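Local coordinates for protein nicotinate-nucleotide pyrophosphorylase (PDB 3L0G) that probably catalyses the decarboxylating transfer of a phosphoribosyl group to quinolinate, yielding nicotinate mononucleotide for NAD biosynthesis, at residues C[138-141]-C[142-145]. Residues are numbered along the deposited sequence; the frame is centred on the assembly and turned at random. Where two conformers were deposited one is given.
Sequences DEVS and GTKV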
ATOM      1  N   ASP C 138      10.426 -30.959 -11.631  1.00 11.65           N
ATOM      2  CA  ASP C 138      11.392 -31.967 -12.085  1.00 12.45           C
ATOM      3  C   ASP C 138      10.871 -33.399 -12.086  1.00 12.74           C
ATOM      4  O   ASP C 138      11.209 -34.169 -12.935  1.00 13.70           O
ATOM      5  CB  ASP C 138      12.681 -31.874 -11.248  1.00 12.28           C
ATOM      6  CG  ASP C 138      13.511 -30.658 -11.615  1.00 12.80           C
ATOM      7  OD1 ASP C 138      13.250 -30.029 -12.664  1.00 16.83           O
ATOM      8  OD2 ASP C 138      14.434 -30.321 -10.881  1.00 13.97           O
ATOM      9  N   GLU C 139      10.029 -33.721 -11.128  1.00 13.48           N
ATOM     10  CA  GLU C 139       9.561 -35.057 -10.894  1.00 13.89           C
ATOM     11  C   GLU C 139       8.454 -35.434 -11.858  1.00 13.76           C
ATOM     12  O   GLU C 139       8.192 -36.626 -12.042  1.00 14.00           O
ATOM     13  CB  GLU C 139       9.116 -35.162  -9.419  1.00 14.20           C
ATOM     14  CG  GLU C 139       8.555 -36.481  -8.931  1.00 15.93           C
ATOM     15  CD  GLU C 139       9.514 -37.639  -9.106  1.00 16.65           C
ATOM     16  OE1 GLU C 139      10.740 -37.428  -9.278  1.00 16.80           O
ATOM     17  OE2 GLU C 139       9.012 -38.758  -9.079  1.00 17.48           O
ATOM     18  N   VAL C 140       7.803 -34.441 -12.477  1.00 13.10           N
ATOM     19  CA  VAL C 140       6.836 -34.714 -13.537  1.00 11.83           C
ATOM     20  C   VAL C 140       7.449 -34.502 -14.937  1.00 12.64           C
ATOM     21  O   VAL C 140       6.722 -34.525 -15.935  1.00 11.71           O
ATOM     22  CB  VAL C 140       5.498 -33.906 -13.336  1.00 11.92           C
ATOM     23  CG1 VAL C 140       4.980 -34.083 -11.899  1.00 10.75           C
ATOM     24  CG2 VAL C 140       5.666 -32.409 -13.642  1.00  8.86           C
ATOM     25  N   SER C 141       8.775 -34.338 -15.026  1.00 13.08           N
ATOM     26  CA  SER C 141       9.434 -34.136 -16.317  0.50 13.78           C
ATOM     27  C   SER C 141       9.140 -35.263 -17.307  1.00 14.39           C
ATOM     28  O   SER C 141       9.043 -36.423 -16.924  1.00 14.95           O
ATOM     29  CB  SER C 141      10.949 -34.038 -16.150  0.50 13.81           C
ATOM     30  OG  SER C 141      11.556 -33.750 -17.399  0.50 13.12           O
ATOM     31  N   GLY C 142       9.028 -34.915 -18.584  1.00 15.18           N
ATOM     32  CA  GLY C 142       8.701 -35.889 -19.629  1.00 15.61           C
ATOM     33  C   GLY C 142       7.248 -36.329 -19.641  1.00 16.06           C
ATOM     34  O   GLY C 142       6.910 -37.307 -20.321  1.00 16.78           O
ATOM     35  N   THR C 143       6.394 -35.647 -18.870  1.00 15.75           N
ATOM     36  CA  THR C 143       4.936 -35.706 -19.047  1.00 15.64           C
ATOM     37  C   THR C 143       4.495 -34.335 -19.537  1.00 16.27           C
ATOM     38  O   THR C 143       5.276 -33.375 -19.518  1.00 17.29           O
ATOM     39  CB  THR C 143       4.183 -36.035 -17.727  1.00 15.73           C
ATOM     40  OG1 THR C 143       4.206 -34.901 -16.843  1.00 14.96           O
ATOM     41  CG2 THR C 143       4.792 -37.241 -17.029  1.00 14.01           C
ATOM     42  N   LYS C 144       3.243 -34.202 -19.939  1.00 16.28           N
ATOM     43  CA  LYS C 144       2.743 -32.895 -20.389  1.00 16.49           C
ATOM     44  C   LYS C 144       2.313 -32.012 -19.236  1.00 15.38           C
ATOM     45  O   LYS C 144       1.867 -30.895 -19.460  1.00 15.43           O
ATOM     46  CB  LYS C 144       1.559 -33.052 -21.344  1.00 17.45           C
ATOM     47  CG  LYS C 144       0.324 -33.724 -20.715  1.00 19.41           C
ATOM     48  CD  LYS C 144      -0.795 -33.841 -21.767  1.00 22.22           C
ATOM     49  CE  LYS C 144      -1.860 -34.851 -21.383  1.00 22.91           C
ATOM     50  NZ  LYS C 144      -3.186 -34.386 -21.907  1.00 25.78           N
ATOM     51  N   VAL C 145       2.463 -32.487 -18.005  1.00 13.83           N
ATOM     52  CA  VAL C 145       1.874 -31.794 -16.868  1.00 13.32           C
ATOM     53  C   VAL C 145       2.601 -30.493 -16.495  1.00 12.05           C
ATOM     54  O   VAL C 145       3.833 -30.428 -16.506  1.00 11.73           O
ATOM     55  CB  VAL C 145       1.789 -32.721 -15.656  1.00 13.30           C
ATOM     56  CG1 VAL C 145       1.329 -31.960 -14.441  1.00 13.49           C
ATOM     57  CG2 VAL C 145       0.842 -33.869 -15.963  1.00 13.70           C
TER
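A type II beta turn running from V140 to T143 reverses the chain in the loop that follows helix 116-139, and T143 meets V140 across it with both backbone and side chain. The backbone N of T143 closes the turn on V140 O at 3.2 Å, coming in 24° off the carbonyl plane. The T143 hydroxyl reaches the same oxygen at shorter range: T143 OG1 donates to V140 O at 2.7 Å and lies in the carbonyl plane, so two bonds from one residue grip a single acceptor. With chi1 at 73°, T143 holds OG1 between its own N and carbonyl carbon, where the hydroxyl can face back to V140 and still accept a hydrogen bond from V145 N at 3.2 Å. The bond from V145 N to the hydroxyl makes an ST turn, and the one hydroxyl couples the beta turn to the residue just before strand 146-148, a strand of the parallel sheet in the C-terminal domain. G142 fills the third turn position with positive phi (75°), as a type II turn requires. On the buried side V140 CG2 comes within 4.4 Å of V145 CB and 3.9 Å of V145 O. Helix 262-269 packs against this part of the chain: V265 touches V140, A269 touches T143 and V145, and R266 hydrogen-bonds to the carbonyl oxygens of E139 and S141.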